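Local coordinates for protein pectate lyase (Cellvibrio cellulosa, PDB 1GXM) that cleaves polygalacturonic acid (pectate) by anti-beta-elimination, the chain being the catalytic module of a longer family 10 polysaccharide lyase, at residues A208-S213 / F289-G295; G125-H129 / K204-A208; A263-P267 / R308-Y312. All blocks are in the same frame, centred on the assembly; numbering follows the deposited sequence.

Contact 1. Residues A208-S213 / F289-G295; sequences AYELES and FFSDRDG
Tyr209 loses the most surface to the other segment, 81 Å², because its base lies on the turn that starts at Asp292: Tyr209 CB is 3.5 Å from Asp292 O, and Tyr209 CA is 3.4 Å from Ser291 OG. A chi1 of 43° (p) sends its ring alongside Arg293, with Tyr209 CE2 to Arg293 NH1 at 3.8 Å. Water 1 lies 2.8 Å from Tyr209 OH and accepts a weak bond from Arg293 NH1 at 3.4 Å. The Arg293 guanidinium has its stronger partner in Glu307. The segments run antiparallel, with CA atoms 4.8 Å apart at Ala208/Gly295 and 4.7 Å at Tyr209/Asp292, then 8.8 Å at Ser213/Phe289. Segment 208-213 is irregular. Segment 289-295 enters the short, weakly bonded strand 290-291, paired antiparallel with 297-298, and the contact lays a long loop against one face of this beta-hairpin, the CA-to-CB bonds of Phe289 and Ser291 pointing toward the loop and that of Phe290 away. Between the strands, Asp292 to Gly295 form a type I turn closed by Gly295 N to Asp292 O at 2.9 Å. At Gly295 (phi 75°) a CA-H...O contact forms, Gly295 CA to Ala208 O 3.2 Å. Leu211 (mt) fits between Phe289 and Ser291: its CD1 is 3.9 Å from Phe289 CE1 and 3.6 Å from Ser291 OG, a hydroxyl bonded to Ser296 O. Phe289 (chi1 73°, p) brings its CZ to 3.6 Å from both Glu212 O, near the ring plane, and Ser213 CB; Ser213 OG donates to Leu211 O at 2.8 Å.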
loop_
_atom_site.group_PDB
_atom_site.type_symbol
_atom_site.label_atom_id
_atom_site.label_comp_id
_atom_site.label_asym_id
_atom_site.label_seq_id
_atom_site.Cartn_x
_atom_site.Cartn_y
_atom_site.Cartn_z
ATOM N N ALA A 208 9.295 -7.643 -14.753
ATOM C CA ALA A 208 9.377 -7.384 -16.187
ATOM C C ALA A 208 8.101 -6.781 -16.751
ATOM O O ALA A 208 8.147 -5.948 -17.646
ATOM C CB ALA A 208 9.711 -8.645 -16.934
ATOM N N TYR A 209 6.977 -7.218 -16.209
ATOM C CA TYR A 209 5.663 -6.864 -16.735
ATOM C C TYR A 209 5.043 -5.726 -15.950
ATOM O O TYR A 209 3.864 -5.443 -16.112
ATOM C CB TYR A 209 4.742 -8.112 -16.734
ATOM C CG TYR A 209 4.875 -8.909 -15.467
ATOM C CD1 TYR A 209 4.151 -8.592 -14.324
ATOM C CD2 TYR A 209 5.788 -9.972 -15.392
ATOM C CE1 TYR A 209 4.332 -9.308 -13.134
ATOM C CE2 TYR A 209 5.968 -10.665 -14.217
ATOM C CZ TYR A 209 5.252 -10.325 -13.092
ATOM O OH TYR A 209 5.424 -11.043 -11.927
ATOM N N GLU A 210 5.835 -5.067 -15.101
ATOM C CA GLU A 210 5.394 -3.965 -14.255
ATOM C C GLU A 210 6.146 -2.707 -14.653
ATOM O O GLU A 210 7.226 -2.450 -14.180
ATOM C CB GLU A 210 5.618 -4.315 -12.793
ATOM C CG GLU A 210 4.699 -5.450 -12.385
ATOM C CD GLU A 210 4.955 -6.015 -11.023
ATOM O OE1 GLU A 210 6.101 -6.003 -10.544
ATOM O OE2 GLU A 210 3.986 -6.496 -10.413
ATOM N N LEU A 211 5.565 -1.947 -15.561
ATOM C CA LEU A 211 6.262 -0.850 -16.193
ATOM C C LEU A 211 5.919 0.464 -15.527
ATOM O O LEU A 211 4.998 0.577 -14.748
ATOM C CB LEU A 211 5.908 -0.824 -17.669
ATOM C CG LEU A 211 6.132 -2.107 -18.452
ATOM C CD1 LEU A 211 5.870 -1.849 -19.912
ATOM C CD2 LEU A 211 7.554 -2.592 -18.300
ATOM N N GLU A 212 6.651 1.485 -15.913
ATOM C CA GLU A 212 6.371 2.838 -15.475
ATOM C C GLU A 212 4.991 3.228 -15.962
ATOM O O GLU A 212 4.662 3.059 -17.122
ATOM C CB GLU A 212 7.396 3.830 -16.033
ATOM C CG GLU A 212 8.862 3.425 -15.824
ATOM C CD GLU A 212 9.445 2.611 -16.986
ATOM O OE1 GLU A 212 8.746 1.767 -17.609
ATOM O OE2 GLU A 212 10.638 2.804 -17.313
ATOM N N SER A 213 4.212 3.780 -15.051
ATOM C CA SER A 213 2.791 3.904 -15.256
ATOM C C SER A 213 2.150 4.593 -14.095
ATOM O O SER A 213 2.758 4.743 -13.042
ATOM C CB SER A 213 2.175 2.526 -15.384
ATOM O OG SER A 213 2.522 1.730 -14.276
ATOM N N PHE A 289 -2.772 0.031 -20.352
ATOM C CA PHE A 289 -1.869 -0.780 -21.140
ATOM C C PHE A 289 -1.499 -2.064 -20.445
ATOM O O PHE A 289 -1.814 -2.305 -19.290
ATOM C CB PHE A 289 -0.622 -0.005 -21.579
ATOM C CG PHE A 289 0.360 0.253 -20.486
ATOM C CD1 PHE A 289 1.316 -0.692 -20.154
ATOM C CD2 PHE A 289 0.414 1.468 -19.861
ATOM C CE1 PHE A 289 2.247 -0.459 -19.175
ATOM C CE2 PHE A 289 1.365 1.696 -18.867
ATOM C CZ PHE A 289 2.297 0.733 -18.560
ATOM N N PHE A 290 -0.870 -2.910 -21.242
ATOM C CA PHE A 290 -0.466 -4.233 -20.833
ATOM C C PHE A 290 1.005 -4.441 -21.085
ATOM O O PHE A 290 1.624 -3.752 -21.874
ATOM C CB PHE A 290 -1.282 -5.268 -21.600
ATOM C CG PHE A 290 -2.744 -4.976 -21.588
ATOM C CD1 PHE A 290 -3.475 -5.145 -20.427
ATOM C CD2 PHE A 290 -3.368 -4.453 -22.690
ATOM C CE1 PHE A 290 -4.824 -4.810 -20.397
ATOM C CE2 PHE A 290 -4.713 -4.125 -22.663
ATOM C CZ PHE A 290 -5.436 -4.303 -21.518
ATOM N N SER A 291 1.530 -5.449 -20.424
ATOM C CA SER A 291 2.918 -5.836 -20.590
ATOM C C SER A 291 3.013 -7.357 -20.583
ATOM O O SER A 291 2.004 -8.063 -20.656
ATOM C CB SER A 291 3.787 -5.141 -19.547
ATOM O OG SER A 291 5.152 -5.416 -19.768
ATOM N N ASP A 292 4.224 -7.870 -20.520
ATOM C CA ASP A 292 4.421 -9.294 -20.601
ATOM C C ASP A 292 5.807 -9.583 -20.081
ATOM O O ASP A 292 6.513 -8.676 -19.678
ATOM C CB ASP A 292 4.266 -9.727 -22.056
ATOM C CG ASP A 292 3.722 -11.127 -22.219
ATOM O OD1 ASP A 292 3.901 -11.973 -21.316
ATOM O OD2 ASP A 292 3.132 -11.426 -23.280
ATOM N N ARG A 293 6.204 -10.849 -20.110
ATOM C CA ARG A 293 7.480 -11.226 -19.522
ATOM C C ARG A 293 8.664 -10.656 -20.256
ATOM O O ARG A 293 9.732 -10.552 -19.661
ATOM C CB ARG A 293 7.571 -12.737 -19.391
ATOM C CG ARG A 293 6.608 -13.232 -18.325
ATOM C CD ARG A 293 7.003 -14.515 -17.710
ATOM N NE ARG A 293 6.072 -15.031 -16.714
ATOM C CZ ARG A 293 6.188 -14.878 -15.402
ATOM N NH1 ARG A 293 7.183 -14.176 -14.860
ATOM N NH2 ARG A 293 5.291 -15.438 -14.607
ATOM N N ASP A 294 8.471 -10.238 -21.510
ATOM C CA ASP A 294 9.534 -9.577 -22.265
ATOM C C ASP A 294 9.658 -8.090 -21.959
ATOM O O ASP A 294 10.502 -7.426 -22.517
ATOM C CB ASP A 294 9.374 -9.788 -23.759
ATOM C CG ASP A 294 8.112 -9.188 -24.323
ATOM O OD1 ASP A 294 7.213 -8.727 -23.572
ATOM O OD2 ASP A 294 7.949 -9.131 -25.552
ATOM N N GLY A 295 8.815 -7.563 -21.089
ATOM C CA GLY A 295 8.836 -6.167 -20.748
ATOM C C GLY A 295 8.270 -5.256 -21.811
ATOM O O GLY A 295 8.448 -4.063 -21.717
HETATM O O HOH W 1 7.772 -12.652 -11.845
#

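Contact 2. Residues G125-H129 / K204-A208; sequences GYSDH and KKARA
Three residues carry most of this surface contact of 264 Å²: Tyr126 (83 Å²), His129 (56 Å²) and Lys204 (41 Å²). Tyr126 opens a short 3-10 segment, 126-128, held by Asp128 N to Gly125 O and His129 N to Tyr126 O, both 3.0 Å. Its chi1 of 73° (p) turns one ring face to the irregular chain opposite, extended at Lys204, Lys205 and Arg207 but kinked at Ala206 (phi/psi -124/-110). Tyr126 CG is 3.6 Å from Ala206 CA, the pair whose CA atoms are nearest at 5.2 Å. The methyl of Ala206 makes a CH-pi contact, CB to the Tyr126 ring centroid 3.9 Å and 25° off the normal. Past the ring, Tyr126 OH comes 3.4 Å from Arg207 CG, while the guanidinium of Arg207 is engaged by Glu210.

His129 (chi1 -65°, m) repeats the theme with Lys204, whose CA lies 7.8 Å from its own. Lys204 (chi1 and chi2 both m) lays its CG over the imidazole, 3.6 Å from the centroid and 10° off the normal, before its end leads away to a salt bridge with Asp200. Water 2 donates to Lys205 O at 2.8 Å and lies 2.9 Å from His129 NE2. On the other nitrogen, His129 ND1 is hydrogen-bonded to a glycerol, probably from the crystallisation liquor. Two aromatic faces covered by aliphatic groups, together with this water, join the loop between strands 119-120 and 130-131 to the one between strands 195-196 and 214-215, while Gln195 of strand 195-196 touches both His129 and Ala206.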
loop_
_atom_site.group_PDB
_atom_site.type_symbol
_atom_site.label_atom_id
_atom_site.label_comp_id
_atom_site.label_asym_id
_atom_site.label_seq_id
_atom_site.Cartn_x
_atom_site.Cartn_y
_atom_site.Cartn_z
ATOM N N GLY A 125 18.118 -3.647 -6.809
ATOM C CA GLY A 125 17.077 -3.748 -7.798
ATOM C C GLY A 125 15.827 -3.020 -7.369
ATOM O O GLY A 125 15.853 -2.136 -6.506
ATOM N N TYR A 126 14.702 -3.426 -7.948
ATOM C CA TYR A 126 13.490 -2.645 -7.806
ATOM C C TYR A 126 12.954 -2.654 -6.390
ATOM O O TYR A 126 12.226 -1.784 -6.013
ATOM C CB TYR A 126 12.408 -3.091 -8.777
ATOM C CG TYR A 126 11.766 -4.425 -8.433
ATOM C CD1 TYR A 126 10.746 -4.494 -7.509
ATOM C CD2 TYR A 126 12.141 -5.599 -9.061
ATOM C CE1 TYR A 126 10.136 -5.684 -7.198
ATOM C CE2 TYR A 126 11.546 -6.817 -8.755
ATOM C CZ TYR A 126 10.529 -6.833 -7.807
ATOM O OH TYR A 126 9.895 -8.004 -7.466
ATOM N N SER A 127 13.340 -3.645 -5.603
ATOM C CA SER A 127 12.961 -3.693 -4.205
ATOM C C SER A 127 13.408 -2.483 -3.403
ATOM O O SER A 127 12.844 -2.215 -2.369
ATOM C CB SER A 127 13.482 -4.995 -3.575
ATOM O OG SER A 127 12.648 -6.050 -3.995
ATOM N N ASP A 128 14.426 -1.777 -3.874
ATOM C CA ASP A 128 14.924 -0.591 -3.172
ATOM C C ASP A 128 14.025 0.621 -3.382
ATOM O O ASP A 128 14.137 1.607 -2.658
ATOM C CB ASP A 128 16.314 -0.211 -3.690
ATOM C CG ASP A 128 17.386 -1.169 -3.305
ATOM O OD1 ASP A 128 17.125 -2.201 -2.648
ATOM O OD2 ASP A 128 18.553 -0.936 -3.695
ATOM N N HIS A 129 13.191 0.589 -4.419
ATOM C CA HIS A 129 12.367 1.733 -4.740
ATOM C C HIS A 129 11.342 1.998 -3.655
ATOM O O HIS A 129 11.000 1.104 -2.887
ATOM C CB HIS A 129 11.635 1.549 -6.063
ATOM C CG HIS A 129 12.534 1.480 -7.249
ATOM N ND1 HIS A 129 13.651 2.277 -7.388
ATOM C CD2 HIS A 129 12.473 0.707 -8.356
ATOM C CE1 HIS A 129 14.235 1.989 -8.536
ATOM N NE2 HIS A 129 13.536 1.048 -9.148
ATOM N N LYS A 204 9.090 4.132 -11.692
ATOM C CA LYS A 204 10.038 3.075 -12.010
ATOM C C LYS A 204 9.312 1.804 -12.412
ATOM O O LYS A 204 8.119 1.633 -12.152
ATOM C CB LYS A 204 10.907 2.735 -10.794
ATOM C CG LYS A 204 11.685 3.899 -10.261
ATOM C CD LYS A 204 12.759 4.418 -11.205
ATOM C CE LYS A 204 13.446 5.584 -10.589
ATOM N NZ LYS A 204 14.497 6.186 -11.492
ATOM N N LYS A 205 10.053 0.912 -13.039
ATOM C CA LYS A 205 9.611 -0.450 -13.294
ATOM C C LYS A 205 9.854 -1.301 -12.047
ATOM O O LYS A 205 10.611 -0.936 -11.150
ATOM C CB LYS A 205 10.409 -1.100 -14.427
ATOM C CG LYS A 205 10.526 -0.318 -15.721
ATOM C CD LYS A 205 11.348 -1.085 -16.777
ATOM C CE LYS A 205 11.766 -0.240 -17.976
ATOM N NZ LYS A 205 10.649 0.070 -18.887
ATOM N N ALA A 206 9.204 -2.457 -12.012
ATOM C CA ALA A 206 9.475 -3.465 -11.004
ATOM C C ALA A 206 9.832 -4.750 -11.735
ATOM O O ALA A 206 10.879 -4.805 -12.390
ATOM C CB ALA A 206 8.341 -3.615 -10.009
ATOM N N ARG A 207 8.958 -5.748 -11.679
ATOM C CA ARG A 207 9.164 -6.962 -12.442
ATOM C C ARG A 207 9.002 -6.663 -13.920
ATOM O O ARG A 207 8.645 -5.558 -14.308
ATOM C CB ARG A 207 8.248 -8.068 -11.943
ATOM C CG ARG A 207 8.605 -8.453 -10.532
ATOM C CD ARG A 207 7.676 -9.409 -9.873
ATOM N NE ARG A 207 6.406 -8.776 -9.594
ATOM C CZ ARG A 207 5.431 -9.329 -8.889
ATOM N NH1 ARG A 207 5.593 -10.541 -8.381
ATOM N NH2 ARG A 207 4.295 -8.678 -8.695
ATOM N N ALA A 208 9.295 -7.643 -14.753
ATOM C CA ALA A 208 9.377 -7.384 -16.187
ATOM C C ALA A 208 8.101 -6.781 -16.751
ATOM O O ALA A 208 8.147 -5.948 -17.646
ATOM C CB ALA A 208 9.711 -8.645 -16.934
HETATM O O HOH W 2 13.406 -0.865 -11.300
#

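Contact 3. Residues A263-P267 / R308-Y312; sequences AATNP and RRTGY
Two hydrogen bonds from one guanidinium hold these segments together. Arg309 NE donates to Ala263 O at 2.9 Å (angle 141°), and Arg309 NH2 donates to Ala264 O at 2.9 Å (157°), both acceptors near the guanidinium plane. A third carbonyl, Thr265 O, lies over one face, 3.3 Å from Arg309 NE, but the angle there is too poor for a bond. The remaining nitrogen, Arg309 NH1, is bonded to Ile301 O. The chain at 263-267 thus curls around the arginine tip: Ala263 (phi/psi -66/-19) and Ala264 (-50/-40) take helix-like angles that aim successive carbonyls at it, and Thr265 (-118/-50) turns the chain onward.

Arg309 reaches out with chi1 and chi2 both t and chi3 51° (p), and buries 90 Å², the most in the contact. Its aliphatic part is packed against Pro267, CD to Arg309 CD 3.9 Å, and Ala263, CB to Arg309 CG 4.4 Å. Ala263 also sits opposite Thr310, with CA atoms 5.1 Å apart and Ala263 CB to Thr310 CG2 at 4.2 Å. Capture of loop carbonyls by an arginine projecting from a helix is how the contact joins the last turn of helix 306-311 to the loop linking strands 256-258 and 268-271, with Ile301 packed against Asn266 and Pro267.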
loop_
_atom_site.group_PDB
_atom_site.type_symbol
_atom_site.label_atom_id
_atom_site.label_comp_id
_atom_site.label_asym_id
_atom_site.label_seq_id
_atom_site.Cartn_x
_atom_site.Cartn_y
_atom_site.Cartn_z
ATOM N N ALA A 263 -10.184 -14.827 -18.474
ATOM C CA ALA A 263 -8.857 -14.404 -18.927
ATOM C C ALA A 263 -8.209 -15.271 -19.999
ATOM O O ALA A 263 -7.298 -14.811 -20.671
ATOM C CB ALA A 263 -7.905 -14.235 -17.738
ATOM N N ALA A 264 -8.660 -16.506 -20.169
ATOM C CA ALA A 264 -8.076 -17.395 -21.179
ATOM C C ALA A 264 -7.996 -16.682 -22.510
ATOM O O ALA A 264 -7.028 -16.840 -23.239
ATOM C CB ALA A 264 -8.892 -18.660 -21.347
ATOM N N THR A 265 -9.025 -15.909 -22.856
ATOM C CA THR A 265 -8.981 -15.183 -24.110
ATOM C C THR A 265 -9.020 -13.687 -23.892
ATOM O O THR A 265 -8.202 -12.980 -24.449
ATOM C CB THR A 265 -10.069 -15.623 -25.109
ATOM O OG1 THR A 265 -11.355 -15.339 -24.582
ATOM C CG2 THR A 265 -10.084 -17.152 -25.325
ATOM N N ASN A 266 -9.963 -13.196 -23.093
ATOM C CA ASN A 266 -10.023 -11.764 -22.810
ATOM C C ASN A 266 -10.883 -11.511 -21.585
ATOM O O ASN A 266 -12.094 -11.674 -21.637
ATOM C CB ASN A 266 -10.578 -10.981 -23.993
ATOM C CG ASN A 266 -10.418 -9.489 -23.823
ATOM O OD1 ASN A 266 -10.182 -9.012 -22.715
ATOM N ND2 ASN A 266 -10.562 -8.737 -24.902
ATOM N N PRO A 267 -10.275 -11.081 -20.483
ATOM C CA PRO A 267 -11.022 -10.816 -19.250
ATOM C C PRO A 267 -11.720 -9.479 -19.232
ATOM O O PRO A 267 -12.452 -9.202 -18.281
ATOM C CB PRO A 267 -9.933 -10.836 -18.191
ATOM C CG PRO A 267 -8.733 -10.310 -18.895
ATOM C CD PRO A 267 -8.840 -10.784 -20.315
ATOM N N ARG A 308 0.669 -14.818 -18.774
ATOM C CA ARG A 308 0.574 -13.522 -18.100
ATOM C C ARG A 308 -0.859 -13.002 -18.084
ATOM O O ARG A 308 -1.229 -12.295 -17.177
ATOM C CB ARG A 308 1.511 -12.477 -18.702
ATOM C CG ARG A 308 2.970 -12.616 -18.257
ATOM C CD ARG A 308 3.204 -12.307 -16.807
ATOM N NE ARG A 308 2.829 -13.419 -15.944
ATOM C CZ ARG A 308 2.656 -13.349 -14.644
ATOM N NH1 ARG A 308 2.786 -12.199 -14.010
ATOM N NH2 ARG A 308 2.306 -14.415 -13.965
ATOM N N ARG A 309 -1.659 -13.326 -19.088
ATOM C CA ARG A 309 -3.031 -12.835 -19.105
ATOM C C ARG A 309 -3.852 -13.529 -18.036
ATOM O O ARG A 309 -4.712 -12.920 -17.414
ATOM C CB ARG A 309 -3.654 -13.025 -20.477
ATOM C CG ARG A 309 -5.042 -12.384 -20.587
ATOM C CD ARG A 309 -5.619 -12.324 -21.987
ATOM N NE ARG A 309 -5.546 -13.642 -22.598
ATOM C CZ ARG A 309 -4.685 -14.014 -23.534
ATOM N NH1 ARG A 309 -3.846 -13.158 -24.083
ATOM N NH2 ARG A 309 -4.678 -15.262 -23.933
ATOM N N THR A 310 -3.564 -14.806 -17.802
ATOM C CA THR A 310 -4.313 -15.571 -16.804
ATOM C C THR A 310 -3.678 -15.469 -15.408
ATOM O O THR A 310 -4.362 -15.613 -14.401
ATOM C CB THR A 310 -4.418 -17.056 -17.189
ATOM O OG1 THR A 310 -3.099 -17.597 -17.356
ATOM C CG2 THR A 310 -5.112 -17.228 -18.507
ATOM N N GLY A 311 -2.375 -15.201 -15.340
ATOM C CA GLY A 311 -1.638 -15.277 -14.092
ATOM C C GLY A 311 -1.495 -13.982 -13.329
ATOM O O GLY A 311 -0.996 -13.959 -12.236
ATOM N N TYR A 312 -1.940 -12.892 -13.929
ATOM C CA TYR A 312 -1.813 -11.568 -13.329
ATOM C C TYR A 312 -3.050 -10.785 -13.711
ATOM O O TYR A 312 -3.547 -10.933 -14.831
ATOM C CB TYR A 312 -0.572 -10.901 -13.913
ATOM C CG TYR A 312 -0.040 -9.670 -13.239
ATOM C CD1 TYR A 312 0.702 -9.750 -12.080
ATOM C CD2 TYR A 312 -0.214 -8.413 -13.803
ATOM C CE1 TYR A 312 1.227 -8.619 -11.505
ATOM C CE2 TYR A 312 0.295 -7.286 -13.223
ATOM C CZ TYR A 312 1.050 -7.391 -12.092
ATOM O OH TYR A 312 1.570 -6.271 -11.488
#

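How the contacts relate
Contacts 1 and 2 adjoin along the chain, sharing Ala208, with centres 12 Å apart; a salt bridge, Glu212 OE1 to Lys205 NZ at 2.9 Å, ties them. Contact 3 is centred 14 Å from contact 1, and their segments alternate in sequence. There Glu210 OE2 meets Tyr312 OH at 2.7 Å, a probable hydrogen bond, and Arg308 makes a cation-pi contact with Tyr209, its NH1 3.2 Å from Tyr209 CZ. Contacts 2 and 3, 23 Å apart between centres, barely touch: Arg207 NH2 to Tyr312 CE1 is 4.2 Å. Glu210 of contact 1 reaches both, through Tyr312 of contact 3 and a salt bridge to Arg207 of contact 2. The glycerol at His129 marks a possible pocket beside contact 2.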